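Local atomic coordinates of alginate biosynthesis protein AlgX (PDB entry 4KNC), a protein that takes part in O-acetylation of the exopolysaccharide alginate and protects the polymer from degradation as it crosses the periplasm. Residues N16-R26 and A199-Y207; L32-Q40 and F47-T55. All blocks are in the same frame, centred on the assembly; numbering follows the deposited sequence.

Both contacts belong to the N-terminal, SGNH hydrolase-like domain, their centres about 12 Å apart, and the hairpin of contact 2 is nested in the loop that contact 1 closes. Contact 1 (16-26 with 199-207) is a surface contact between an N-terminal loop and the end of helix 194-203, held by a disulfide and one cross-segment hydrogen bond. Contact 2 (32-40 with 47-55) is more buried, lies nearer the centre of the chain, and relies on eight hydrogen bonds plus a cation-pi contact. Two hydrogen bonds tie them: Asp24 OD1 to His37 ND1, 2.6 Å, and Tyr207 OH to Gln40 OE1, 2.9 Å.

Contact 1: residues N16-R26 and A199-Y207; sequences NLCPAAAYDSR and AAQLCGNSY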
ATOM      1  N   ASN A  16      21.048 -18.832 -20.148  1.00 97.79           N
ATOM      2  CA  ASN A  16      19.871 -19.389 -20.802  1.00 90.59           C
ATOM      3  C   ASN A  16      19.011 -18.293 -21.428  1.00 82.72           C
ATOM      4  O   ASN A  16      18.308 -18.523 -22.412  1.00 82.97           O
ATOM      5  CB  ASN A  16      19.048 -20.208 -19.804  1.00 90.59           C
ATOM      6  CG  ASN A  16      17.924 -20.984 -20.467  1.00 89.04           C
ATOM      7  OD1 ASN A  16      18.074 -21.488 -21.582  1.00 86.81           O
ATOM      8  ND2 ASN A  16      16.788 -21.079 -19.785  1.00 83.39           N
ATOM      9  N   LEU A  17      19.071 -17.101 -20.842  1.00 73.04           N
ATOM     10  CA  LEU A  17      18.388 -15.930 -21.383  1.00 60.28           C
ATOM     11  C   LEU A  17      19.007 -15.482 -22.698  1.00 53.07           C
ATOM     12  O   LEU A  17      20.215 -15.610 -22.901  1.00 48.08           O
ATOM     13  CB  LEU A  17      18.478 -14.759 -20.406  1.00 53.13           C
ATOM     14  CG  LEU A  17      17.485 -14.720 -19.260  1.00 52.08           C
ATOM     15  CD1 LEU A  17      17.891 -13.620 -18.304  1.00 53.11           C
ATOM     16  CD2 LEU A  17      16.105 -14.473 -19.820  1.00 40.85           C
ATOM     17  N   CYS A  18      18.184 -14.920 -23.575  1.00 44.27           N
ATOM     18  CA  CYS A  18      18.702 -14.379 -24.826  1.00 49.94           C
ATOM     19  C   CYS A  18      19.448 -13.067 -24.544  1.00 55.04           C
ATOM     20  O   CYS A  18      19.115 -12.368 -23.596  1.00 58.07           O
ATOM     21  CB  CYS A  18      17.569 -14.189 -25.846  1.00 37.27           C
ATOM     22  SG  CYS A  18      16.354 -12.917 -25.439  1.00 55.56           S
ATOM     23  N   PRO A  19      20.467 -12.742 -25.359  1.00 56.47           N
ATOM     24  CA  PRO A  19      21.292 -11.535 -25.198  1.00 54.95           C
ATOM     25  C   PRO A  19      20.482 -10.238 -25.057  1.00 50.02           C
ATOM     26  O   PRO A  19      20.891  -9.350 -24.309  1.00 50.11           O
ATOM     27  CB  PRO A  19      22.089 -11.482 -26.506  1.00 59.99           C
ATOM     28  CG  PRO A  19      22.112 -12.876 -27.007  1.00 60.44           C
ATOM     29  CD  PRO A  19      20.841 -13.512 -26.563  1.00 61.88           C
ATOM     30  N   ALA A  20      19.355 -10.139 -25.764  1.00 43.62           N
ATOM     31  CA  ALA A  20      18.537  -8.926 -25.757  1.00 43.94           C
ATOM     32  C   ALA A  20      18.064  -8.590 -24.353  1.00 52.13           C
ATOM     33  O   ALA A  20      17.832  -7.423 -24.025  1.00 56.57           O
ATOM     34  CB  ALA A  20      17.341  -9.085 -26.674  1.00 34.01           C
ATOM     35  N   ALA A  21      17.933  -9.623 -23.526  1.00 48.59           N
ATOM     36  CA  ALA A  21      17.433  -9.468 -22.169  1.00 36.94           C
ATOM     37  C   ALA A  21      18.364  -8.647 -21.293  1.00 42.06           C
ATOM     38  O   ALA A  21      17.948  -8.165 -20.231  1.00 45.36           O
ATOM     39  CB  ALA A  21      17.190 -10.830 -21.539  1.00 40.54           C
ATOM     40  N   ALA A  22      19.617  -8.476 -21.715  1.00 42.99           N
ATOM     41  CA  ALA A  22      20.570  -7.767 -20.850  1.00 38.74           C
ATOM     42  C   ALA A  22      20.516  -6.225 -20.928  1.00 41.04           C
ATOM     43  O   ALA A  22      21.270  -5.558 -20.241  1.00 45.70           O
ATOM     44  CB  ALA A  22      21.980  -8.256 -21.122  1.00 45.30           C
ATOM     45  N   TYR A  23      19.651  -5.656 -21.770  1.00 45.37           N
ATOM     46  CA  TYR A  23      19.685  -4.205 -22.007  1.00 42.56           C
ATOM     47  C   TYR A  23      18.463  -3.492 -21.469  1.00 35.60           C
ATOM     48  O   TYR A  23      17.344  -3.805 -21.859  1.00 40.28           O
ATOM     49  CB  TYR A  23      19.855  -3.899 -23.503  1.00 40.78           C
ATOM     50  CG  TYR A  23      20.987  -4.687 -24.099  1.00 41.26           C
ATOM     51  CD1 TYR A  23      22.269  -4.584 -23.577  1.00 44.96           C
ATOM     52  CD2 TYR A  23      20.773  -5.554 -25.156  1.00 47.38           C
ATOM     53  CE1 TYR A  23      23.305  -5.318 -24.097  1.00 45.44           C
ATOM     54  CE2 TYR A  23      21.808  -6.295 -25.688  1.00 46.14           C
ATOM     55  CZ  TYR A  23      23.072  -6.172 -25.154  1.00 44.00           C
ATOM     56  OH  TYR A  23      24.108  -6.899 -25.686  1.00 46.20           O
ATOM     57  N   ASP A  24      18.687  -2.524 -20.581  1.00 41.06           N
ATOM     58  CA  ASP A  24      17.584  -1.810 -19.935  1.00 44.31           C
ATOM     59  C   ASP A  24      16.645  -1.179 -20.945  1.00 45.99           C
ATOM     60  O   ASP A  24      15.437  -1.135 -20.728  1.00 53.13           O
ATOM     61  CB  ASP A  24      18.094  -0.747 -18.962  1.00 42.31           C
ATOM     62  CG  ASP A  24      18.688  -1.342 -17.707  1.00 50.23           C
ATOM     63  OD1 ASP A  24      18.535  -2.560 -17.498  1.00 57.47           O
ATOM     64  OD2 ASP A  24      19.298  -0.595 -16.919  1.00 57.01           O
ATOM     65  N   SER A  25      17.195  -0.717 -22.065  1.00 41.43           N
ATOM     66  CA  SER A  25      16.380  -0.057 -23.080  1.00 49.84           C
ATOM     67  C   SER A  25      15.429  -1.023 -23.797  1.00 53.98           C
ATOM     68  O   SER A  25      14.474  -0.602 -24.442  1.00 58.83           O
ATOM     69  CB  SER A  25      17.273   0.661 -24.089  1.00 57.62           C
ATOM     70  OG  SER A  25      18.313  -0.194 -24.528  1.00 62.44           O
ATOM     71  N   ARG A  26      15.682  -2.319 -23.676  1.00 50.24           N
ATOM     72  CA  ARG A  26      14.789  -3.316 -24.259  1.00 43.15           C
ATOM     73  C   ARG A  26      13.476  -3.422 -23.460  1.00 45.44           C
ATOM     74  O   ARG A  26      12.478  -3.936 -23.961  1.00 46.81           O
ATOM     75  CB  ARG A  26      15.513  -4.674 -24.355  1.00 36.85           C
ATOM     76  CG  ARG A  26      14.689  -5.852 -24.896  1.00 35.40           C
ATOM     77  CD  ARG A  26      14.215  -5.654 -26.357  1.00 31.81           C
ATOM     78  NE  ARG A  26      13.327  -6.739 -26.774  1.00 38.56           N
ATOM     79  CZ  ARG A  26      12.013  -6.758 -26.562  1.00 52.20           C
ATOM     80  NH1 ARG A  26      11.433  -5.735 -25.944  1.00 54.62           N
ATOM     81  NH2 ARG A  26      11.277  -7.797 -26.967  1.00 46.14           N
ATOM     82  N   ALA A 199      10.475 -13.319 -19.410  1.00 32.24           N
ATOM     83  CA  ALA A 199      11.585 -13.916 -20.146  1.00 36.99           C
ATOM     84  C   ALA A 199      11.094 -14.761 -21.327  1.00 39.56           C
ATOM     85  O   ALA A 199      11.758 -14.819 -22.361  1.00 39.35           O
ATOM     86  CB  ALA A 199      12.473 -14.746 -19.219  1.00 32.89           C
ATOM     87  N   ALA A 200       9.936 -15.407 -21.170  1.00 36.50           N
ATOM     88  CA  ALA A 200       9.327 -16.173 -22.258  1.00 38.08           C
ATOM     89  C   ALA A 200       8.901 -15.244 -23.386  1.00 42.80           C
ATOM     90  O   ALA A 200       9.094 -15.549 -24.560  1.00 42.78           O
ATOM     91  CB  ALA A 200       8.128 -16.973 -21.754  1.00 32.54           C
ATOM     92  N   GLN A 201       8.317 -14.108 -23.030  1.00 40.57           N
ATOM     93  CA  GLN A 201       7.878 -13.156 -24.040  1.00 48.18           C
ATOM     94  C   GLN A 201       9.064 -12.566 -24.810  1.00 51.05           C
ATOM     95  O   GLN A 201       8.994 -12.387 -26.036  1.00 46.83           O
ATOM     96  CB  GLN A 201       7.045 -12.049 -23.405  1.00 46.05           C
ATOM     97  CG  GLN A 201       6.101 -11.354 -24.362  1.00 44.13           C
ATOM     98  CD  GLN A 201       6.757 -10.214 -25.085  1.00 47.88           C
ATOM     99  OE1 GLN A 201       7.509  -9.441 -24.490  1.00 45.42           O
ATOM    100  NE2 GLN A 201       6.492 -10.103 -26.389  1.00 49.17           N
ATOM    101  N   LEU A 202      10.152 -12.295 -24.090  1.00 42.60           N
ATOM    102  CA  LEU A 202      11.357 -11.703 -24.677  1.00 45.19           C
ATOM    103  C   LEU A 202      12.222 -12.668 -25.482  1.00 46.64           C
ATOM    104  O   LEU A 202      12.829 -12.279 -26.472  1.00 48.22           O
ATOM    105  CB  LEU A 202      12.260 -11.134 -23.582  1.00 41.39           C
ATOM    106  CG  LEU A 202      11.863  -9.854 -22.852  1.00 46.01           C
ATOM    107  CD1 LEU A 202      12.934  -9.490 -21.840  1.00 41.46           C
ATOM    108  CD2 LEU A 202      11.683  -8.740 -23.832  1.00 48.21           C
ATOM    109  N   CYS A 203      12.304 -13.912 -25.030  1.00 40.34           N
ATOM    110  CA  CYS A 203      13.351 -14.829 -25.481  1.00 42.95           C
ATOM    111  C   CYS A 203      12.799 -16.162 -25.954  1.00 39.83           C
ATOM    112  O   CYS A 203      13.534 -16.992 -26.490  1.00 50.71           O
ATOM    113  CB  CYS A 203      14.355 -15.088 -24.341  1.00 43.49           C
ATOM    114  SG  CYS A 203      15.326 -13.643 -23.814  1.00 60.60           S
ATOM    115  N   GLY A 204      11.509 -16.384 -25.731  1.00 40.41           N
ATOM    116  CA  GLY A 204      10.907 -17.663 -26.071  1.00 44.20           C
ATOM    117  C   GLY A 204      11.327 -18.753 -25.097  1.00 57.33           C
ATOM    118  O   GLY A 204      11.103 -19.940 -25.343  1.00 57.20           O
ATOM    119  N   ASN A 205      11.941 -18.351 -23.986  1.00 57.55           N
ATOM    120  CA  ASN A 205      12.313 -19.297 -22.941  1.00 56.20           C
ATOM    121  C   ASN A 205      11.085 -19.964 -22.329  1.00 51.90           C
ATOM    122  O   ASN A 205       9.960 -19.490 -22.479  1.00 56.15           O
ATOM    123  CB  ASN A 205      13.139 -18.604 -21.852  1.00 56.05           C
ATOM    124  CG  ASN A 205      14.514 -18.209 -22.335  1.00 70.63           C
ATOM    125  OD1 ASN A 205      14.733 -18.056 -23.535  1.00 88.05           O
ATOM    126  ND2 ASN A 205      15.451 -18.056 -21.412  1.00 69.53           N
ATOM    127  N   SER A 206      11.302 -21.076 -21.645  1.00 50.13           N
ATOM    128  CA  SER A 206      10.213 -21.765 -20.976  1.00 54.77           C
ATOM    129  C   SER A 206      10.699 -22.201 -19.600  1.00 50.85           C
ATOM    130  O   SER A 206      11.751 -22.824 -19.488  1.00 57.66           O
ATOM    131  CB  SER A 206       9.774 -22.977 -21.795  1.00 57.32           C
ATOM    132  OG  SER A 206       8.459 -23.366 -21.449  1.00 57.69           O
ATOM    133  N   TYR A 207       9.949 -21.854 -18.555  1.00 48.05           N
ATOM    134  CA  TYR A 207      10.338 -22.216 -17.191  1.00 42.42           C
ATOM    135  C   TYR A 207       9.250 -23.035 -16.488  1.00 39.98           C
ATOM    136  O   TYR A 207       8.057 -22.898 -16.775  1.00 38.19           O
ATOM    137  CB  TYR A 207      10.711 -20.968 -16.369  1.00 46.35           C
ATOM    138  CG  TYR A 207      11.941 -20.205 -16.862  1.00 38.91           C
ATOM    139  CD1 TYR A 207      11.822 -19.178 -17.804  1.00 39.45           C
ATOM    140  CD2 TYR A 207      13.211 -20.506 -16.381  1.00 42.29           C
ATOM    141  CE1 TYR A 207      12.944 -18.476 -18.259  1.00 43.69           C
ATOM    142  CE2 TYR A 207      14.334 -19.810 -16.823  1.00 48.60           C
ATOM    143  CZ  TYR A 207      14.195 -18.798 -17.759  1.00 47.67           C
ATOM    144  OH  TYR A 207      15.312 -18.116 -18.189  1.00 50.43           O
TER
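Cys18 and Cys203 are covalently joined at the centre of this contact, their SG atoms 2.1 Å apart with a chi3 of -67°, an ordinary disulfide torsion. SG of Cys18 sits between its own backbone N and carbonyl carbon (chi1 67°), which directs it at the last turn of helix 194-203, where Cys203 is the final helical residue and Gly204 leaves the helix with positive phi. Apolar groups flank the bridge: Leu17 lays CD2 on Ala199 CB at 3.7 Å, and Ala21 CB from the 3-10 segment 19-22 approaches Cys203 SG at 4.1 Å.

Farther out, Leu202 reaches past the bent side chain of Arg26, the two running in opposite directions. Its CD2 lies over one face of the guanidinium, 3.3 Å from Arg26 NH2 and displaced toward the rim of the group. This is packing of a methyl against a flat cation, with no hydrogen bond involved.

The polar edge gathers at Asn205. Its ND2 donates to Asn16 O at 3.1 Å, meeting that oxygen from above the carbonyl plane rather than on a lone pair, and the bond is bent to 146°; Asn16 is poorly ordered, so this bond carries little weight. The same ND2 gives a straighter bond to Tyr207 OH, 3.2 Å away and in the amide plane; that hydroxyl is also bonded to Gln40, while the Tyr207 ring stacks with His196. With one off-axis hydrogen bond crossing between the segments, the covalent bridge is the principal tie of the N-terminal loop to the helix end, a chemistry suited to a periplasmic protein.

Contact 2: residues L32-Q40 and F47-T55; sequences LGFFTHLVQ and FRTTYDLRT
Residues 32-40 and 47-55 form the two arms of an antiparallel beta hairpin, strands 38-40 and 46-48, in the SGNH hydrolase-like domain, with their irregular extensions held together as well. Val39 and Phe47 are the hydrogen-bonded pair, joined by Val39 N to Phe47 O at 2.9 Å and a reciprocal bond; Leu38 and Arg48 are the adjacent non-hydrogen-bonded pair. Beyond the strands, threonines take over. Thr49 OG1 accepts from His37 N at 2.9 Å, while its CG2 lies over one face of the imidazole, 3.7 Å from the ring centroid. Asp24 holds the ND1 end of that ring. Thr36 O takes two donors from Thr50: OG1 at 2.7 Å and the backbone N, the latter on a lone pair.

Arg48, bent at chi3 (-71°), turns its guanidinium toward Phe34 of the opposite segment. Asp52 of its own segment holds NE and NH2 side-on in a salt bridge, Arg48 NH2 to Asp52 OD1 being 2.9 Å, and Asp52 also pairs with Arg89. Tyr51 CB packs over the centre of the guanidinium, so ion pair and packing together should limit its rotation. Arg48 CZ stands 4.7 Å from the centroid of the Phe34 ring, 23° off the normal, a cation-pi contact. The side chain of Phe34 is about 7 Å from that of His150, inferred to be the proton acceptor of the active site. In the plane of the guanidinium, Arg48 NH1 donates to Phe34 O at 3.1 Å with an N-H...O angle of 165°.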
ATOM      1  N   LEU A  32       6.808  -4.704 -19.589  1.00 48.56           N
ATOM      2  CA  LEU A  32       8.234  -4.978 -19.425  1.00 47.32           C
ATOM      3  C   LEU A  32       8.962  -4.169 -18.345  1.00 42.08           C
ATOM      4  O   LEU A  32       9.960  -4.635 -17.800  1.00 42.19           O
ATOM      5  CB  LEU A  32       8.960  -4.837 -20.761  1.00 49.09           C
ATOM      6  CG  LEU A  32       8.735  -6.032 -21.682  1.00 50.04           C
ATOM      7  CD1 LEU A  32       9.500  -5.873 -23.021  1.00 48.53           C
ATOM      8  CD2 LEU A  32       9.136  -7.291 -20.954  1.00 39.37           C
ATOM      9  N   GLY A  33       8.461  -2.976 -18.037  1.00 37.52           N
ATOM     10  CA  GLY A  33       9.137  -2.063 -17.125  1.00 33.03           C
ATOM     11  C   GLY A  33       9.259  -2.565 -15.691  1.00 43.20           C
ATOM     12  O   GLY A  33      10.078  -2.064 -14.914  1.00 35.71           O
ATOM     13  N   PHE A  34       8.444  -3.560 -15.347  1.00 37.23           N
ATOM     14  CA  PHE A  34       8.478  -4.170 -14.029  1.00 37.54           C
ATOM     15  C   PHE A  34       9.605  -5.204 -13.876  1.00 40.77           C
ATOM     16  O   PHE A  34       9.792  -5.759 -12.790  1.00 45.41           O
ATOM     17  CB  PHE A  34       7.120  -4.822 -13.738  1.00 37.54           C
ATOM     18  CG  PHE A  34       6.947  -5.267 -12.308  1.00 36.02           C
ATOM     19  CD1 PHE A  34       6.872  -4.344 -11.283  1.00 39.17           C
ATOM     20  CD2 PHE A  34       6.846  -6.614 -11.994  1.00 39.52           C
ATOM     21  CE1 PHE A  34       6.707  -4.762  -9.956  1.00 40.97           C
ATOM     22  CE2 PHE A  34       6.683  -7.039 -10.676  1.00 37.63           C
ATOM     23  CZ  PHE A  34       6.613  -6.118  -9.657  1.00 35.55           C
ATOM     24  N   PHE A  35      10.360  -5.457 -14.946  1.00 34.61           N
ATOM     25  CA  PHE A  35      11.371  -6.521 -14.921  1.00 33.78           C
ATOM     26  C   PHE A  35      12.803  -6.058 -15.216  1.00 38.04           C
ATOM     27  O   PHE A  35      13.723  -6.869 -15.267  1.00 38.19           O
ATOM     28  CB  PHE A  35      10.978  -7.639 -15.881  1.00 32.67           C
ATOM     29  CG  PHE A  35       9.571  -8.123 -15.694  1.00 32.56           C
ATOM     30  CD1 PHE A  35       9.265  -9.023 -14.684  1.00 29.62           C
ATOM     31  CD2 PHE A  35       8.549  -7.665 -16.515  1.00 32.87           C
ATOM     32  CE1 PHE A  35       7.954  -9.468 -14.496  1.00 39.06           C
ATOM     33  CE2 PHE A  35       7.235  -8.098 -16.331  1.00 39.45           C
ATOM     34  CZ  PHE A  35       6.935  -9.003 -15.320  1.00 37.30           C
ATOM     35  N   THR A  36      12.982  -4.753 -15.391  1.00 35.94           N
ATOM     36  CA  THR A  36      14.240  -4.174 -15.859  1.00 29.73           C
ATOM     37  C   THR A  36      15.456  -4.381 -14.948  1.00 34.75           C
ATOM     38  O   THR A  36      15.410  -4.006 -13.782  1.00 36.41           O
ATOM     39  CB  THR A  36      14.054  -2.654 -16.025  1.00 38.85           C
ATOM     40  OG1 THR A  36      12.782  -2.406 -16.637  1.00 42.34           O
ATOM     41  CG2 THR A  36      15.164  -2.050 -16.864  1.00 43.29           C
ATOM     42  N   HIS A  37      16.521  -5.024 -15.438  1.00 34.90           N
ATOM     43  CA  HIS A  37      16.470  -5.943 -16.565  1.00 33.80           C
ATOM     44  C   HIS A  37      16.766  -7.338 -15.974  1.00 39.53           C
ATOM     45  O   HIS A  37      17.313  -7.444 -14.867  1.00 32.58           O
ATOM     46  CB  HIS A  37      17.460  -5.552 -17.681  1.00 34.98           C
ATOM     47  CG  HIS A  37      18.904  -5.809 -17.357  1.00 43.37           C
ATOM     48  ND1 HIS A  37      19.788  -4.797 -17.044  1.00 43.32           N
ATOM     49  CD2 HIS A  37      19.623  -6.958 -17.328  1.00 39.39           C
ATOM     50  CE1 HIS A  37      20.982  -5.313 -16.814  1.00 38.15           C
ATOM     51  NE2 HIS A  37      20.910  -6.623 -16.979  1.00 34.74           N
ATOM     52  N   LEU A  38      16.397  -8.401 -16.685  1.00 34.96           N
ATOM     53  CA  LEU A  38      16.473  -9.751 -16.114  1.00 35.41           C
ATOM     54  C   LEU A  38      17.842 -10.376 -16.287  1.00 35.74           C
ATOM     55  O   LEU A  38      18.438 -10.264 -17.348  1.00 37.91           O
ATOM     56  CB  LEU A  38      15.422 -10.665 -16.741  1.00 32.01           C
ATOM     57  CG  LEU A  38      13.966 -10.274 -16.495  1.00 37.52           C
ATOM     58  CD1 LEU A  38      13.082 -11.008 -17.495  1.00 32.22           C
ATOM     59  CD2 LEU A  38      13.546 -10.598 -15.044  1.00 31.56           C
ATOM     60  N   VAL A  39      18.345 -11.004 -15.226  1.00 39.36           N
ATOM     61  CA  VAL A  39      19.575 -11.784 -15.288  1.00 40.85           C
ATOM     62  C   VAL A  39      19.324 -13.203 -14.775  1.00 42.94           C
ATOM     63  O   VAL A  39      18.508 -13.422 -13.879  1.00 42.65           O
ATOM     64  CB  VAL A  39      20.752 -11.131 -14.526  1.00 35.32           C
ATOM     65  CG1 VAL A  39      21.112  -9.803 -15.148  1.00 35.45           C
ATOM     66  CG2 VAL A  39      20.431 -10.959 -13.053  1.00 38.74           C
ATOM     67  N   GLN A  40      20.027 -14.154 -15.378  1.00 37.59           N
ATOM     68  CA  GLN A  40      19.859 -15.576 -15.110  1.00 41.22           C
ATOM     69  C   GLN A  40      20.776 -15.967 -13.982  1.00 35.49           C
ATOM     70  O   GLN A  40      21.996 -15.871 -14.103  1.00 43.64           O
ATOM     71  CB  GLN A  40      20.242 -16.387 -16.362  1.00 50.29           C
ATOM     72  CG  GLN A  40      20.155 -17.899 -16.201  1.00 64.47           C
ATOM     73  CD  GLN A  40      18.720 -18.422 -16.223  1.00 71.63           C
ATOM     74  OE1 GLN A  40      18.056 -18.441 -17.271  1.00 64.30           O
ATOM     75  NE2 GLN A  40      18.234 -18.848 -15.057  1.00 71.57           N
ATOM     76  N   PHE A  47      16.793 -12.640 -11.601  1.00 29.41           N
ATOM     77  CA  PHE A  47      16.708 -11.439 -10.781  1.00 29.03           C
ATOM     78  C   PHE A  47      16.534 -10.232 -11.685  1.00 36.93           C
ATOM     79  O   PHE A  47      17.005 -10.234 -12.815  1.00 32.31           O
ATOM     80  CB  PHE A  47      17.975 -11.256  -9.954  1.00 30.33           C
ATOM     81  CG  PHE A  47      18.116 -12.235  -8.821  1.00 32.07           C
ATOM     82  CD1 PHE A  47      18.485 -13.550  -9.065  1.00 34.81           C
ATOM     83  CD2 PHE A  47      17.886 -11.834  -7.501  1.00 36.58           C
ATOM     84  CE1 PHE A  47      18.630 -14.452  -8.008  1.00 43.71           C
ATOM     85  CE2 PHE A  47      18.029 -12.726  -6.449  1.00 34.91           C
ATOM     86  CZ  PHE A  47      18.398 -14.040  -6.707  1.00 38.91           C
ATOM     87  N   ARG A  48      15.857  -9.206 -11.181  1.00 34.27           N
ATOM     88  CA  ARG A  48      15.785  -7.916 -11.854  1.00 30.48           C
ATOM     89  C   ARG A  48      16.863  -7.013 -11.279  1.00 30.30           C
ATOM     90  O   ARG A  48      16.960  -6.876 -10.079  1.00 35.96           O
ATOM     91  CB  ARG A  48      14.419  -7.282 -11.616  1.00 30.58           C
ATOM     92  CG  ARG A  48      13.256  -8.202 -11.977  1.00 35.72           C
ATOM     93  CD  ARG A  48      11.972  -7.614 -11.452  1.00 35.65           C
ATOM     94  NE  ARG A  48      11.904  -7.704  -9.996  1.00 35.29           N
ATOM     95  CZ  ARG A  48      10.895  -7.240  -9.266  1.00 34.25           C
ATOM     96  NH1 ARG A  48       9.880  -6.629  -9.852  1.00 25.79           N
ATOM     97  NH2 ARG A  48      10.902  -7.382  -7.944  1.00 36.11           N
ATOM     98  N   THR A  49      17.660  -6.382 -12.134  1.00 34.71           N
ATOM     99  CA  THR A  49      18.778  -5.577 -11.661  1.00 33.75           C
ATOM    100  C   THR A  49      18.316  -4.337 -10.888  1.00 37.61           C
ATOM    101  O   THR A  49      18.874  -4.008  -9.840  1.00 39.72           O
ATOM    102  CB  THR A  49      19.663  -5.137 -12.838  1.00 39.74           C
ATOM    103  OG1 THR A  49      18.839  -4.533 -13.840  1.00 42.11           O
ATOM    104  CG2 THR A  49      20.377  -6.340 -13.459  1.00 32.64           C
ATOM    105  N   THR A  50      17.291  -3.655 -11.393  1.00 34.88           N
ATOM    106  CA  THR A  50      16.884  -2.379 -10.808  1.00 33.33           C
ATOM    107  C   THR A  50      15.958  -2.569  -9.607  1.00 35.66           C
ATOM    108  O   THR A  50      15.912  -1.732  -8.726  1.00 42.75           O
ATOM    109  CB  THR A  50      16.199  -1.444 -11.832  1.00 34.42           C
ATOM    110  OG1 THR A  50      14.903  -1.950 -12.163  1.00 37.83           O
ATOM    111  CG2 THR A  50      17.036  -1.322 -13.115  1.00 37.78           C
ATOM    112  N   TYR A  51      15.211  -3.666  -9.577  1.00 35.60           N
ATOM    113  CA  TYR A  51      14.309  -3.907  -8.461  1.00 31.34           C
ATOM    114  C   TYR A  51      14.967  -4.751  -7.383  1.00 35.57           C
ATOM    115  O   TYR A  51      14.827  -4.457  -6.204  1.00 37.60           O
ATOM    116  CB  TYR A  51      13.036  -4.615  -8.926  1.00 32.78           C
ATOM    117  CG  TYR A  51      12.119  -3.763  -9.762  1.00 42.23           C
ATOM    118  CD1 TYR A  51      12.377  -3.541 -11.118  1.00 39.98           C
ATOM    119  CD2 TYR A  51      10.994  -3.171  -9.200  1.00 37.70           C
ATOM    120  CE1 TYR A  51      11.523  -2.762 -11.886  1.00 43.89           C
ATOM    121  CE2 TYR A  51      10.144  -2.384  -9.949  1.00 36.49           C
ATOM    122  CZ  TYR A  51      10.405  -2.184 -11.294  1.00 47.73           C
ATOM    123  OH  TYR A  51       9.543  -1.405 -12.038  1.00 45.18           O
ATOM    124  N   ASP A  52      15.657  -5.814  -7.788  1.00 33.41           N
ATOM    125  CA  ASP A  52      16.115  -6.828  -6.837  1.00 34.68           C
ATOM    126  C   ASP A  52      17.526  -6.578  -6.368  1.00 36.37           C
ATOM    127  O   ASP A  52      17.885  -6.936  -5.241  1.00 32.96           O
ATOM    128  CB  ASP A  52      16.053  -8.229  -7.445  1.00 31.86           C
ATOM    129  CG  ASP A  52      14.663  -8.612  -7.883  1.00 36.22           C
ATOM    130  OD1 ASP A  52      13.666  -8.049  -7.362  1.00 32.70           O
ATOM    131  OD2 ASP A  52      14.575  -9.502  -8.740  1.00 36.57           O
ATOM    132  N   LEU A  53      18.327  -5.978  -7.239  1.00 34.88           N
ATOM    133  CA  LEU A  53      19.751  -5.801  -6.958  1.00 39.08           C
ATOM    134  C   LEU A  53      20.079  -4.345  -6.705  1.00 39.91           C
ATOM    135  O   LEU A  53      21.229  -3.917  -6.849  1.00 37.80           O
ATOM    136  CB  LEU A  53      20.599  -6.333  -8.115  1.00 42.92           C
ATOM    137  CG  LEU A  53      20.419  -7.822  -8.422  1.00 44.68           C
ATOM    138  CD1 LEU A  53      21.314  -8.268  -9.570  1.00 36.05           C
ATOM    139  CD2 LEU A  53      20.693  -8.650  -7.166  1.00 40.51           C
ATOM    140  N   ARG A  54      19.063  -3.581  -6.323  1.00 33.74           N
ATOM    141  CA  ARG A  54      19.257  -2.160  -6.094  1.00 33.55           C
ATOM    142  C   ARG A  54      20.014  -1.956  -4.793  1.00 39.20           C
ATOM    143  O   ARG A  54      19.994  -2.829  -3.913  1.00 35.67           O
ATOM    144  CB  ARG A  54      17.912  -1.440  -6.038  1.00 38.84           C
ATOM    145  CG  ARG A  54      17.077  -1.740  -4.791  1.00 39.41           C
ATOM    146  CD  ARG A  54      16.131  -0.582  -4.533  1.00 45.56           C
ATOM    147  NE  ARG A  54      14.914  -0.661  -5.322  1.00 55.33           N
ATOM    148  CZ  ARG A  54      14.275   0.380  -5.847  1.00 46.74           C
ATOM    149  NH1 ARG A  54      14.728   1.619  -5.694  1.00 44.22           N
ATOM    150  NH2 ARG A  54      13.169   0.165  -6.534  1.00 46.25           N
ATOM    151  N   THR A  55      20.683  -0.809  -4.683  1.00 35.10           N
ATOM    152  CA  THR A  55      21.357  -0.406  -3.446  1.00 39.96           C
ATOM    153  C   THR A  55      20.757   0.853  -2.854  1.00 34.96           C
ATOM    154  O   THR A  55      21.160   1.284  -1.783  1.00 42.38           O
ATOM    155  CB  THR A  55      22.856  -0.126  -3.666  1.00 51.47           C
ATOM    156  OG1 THR A  55      23.003   0.878  -4.680  1.00 63.41           O
ATOM    157  CG2 THR A  55      23.589  -1.399  -4.099  1.00 44.53           C
TER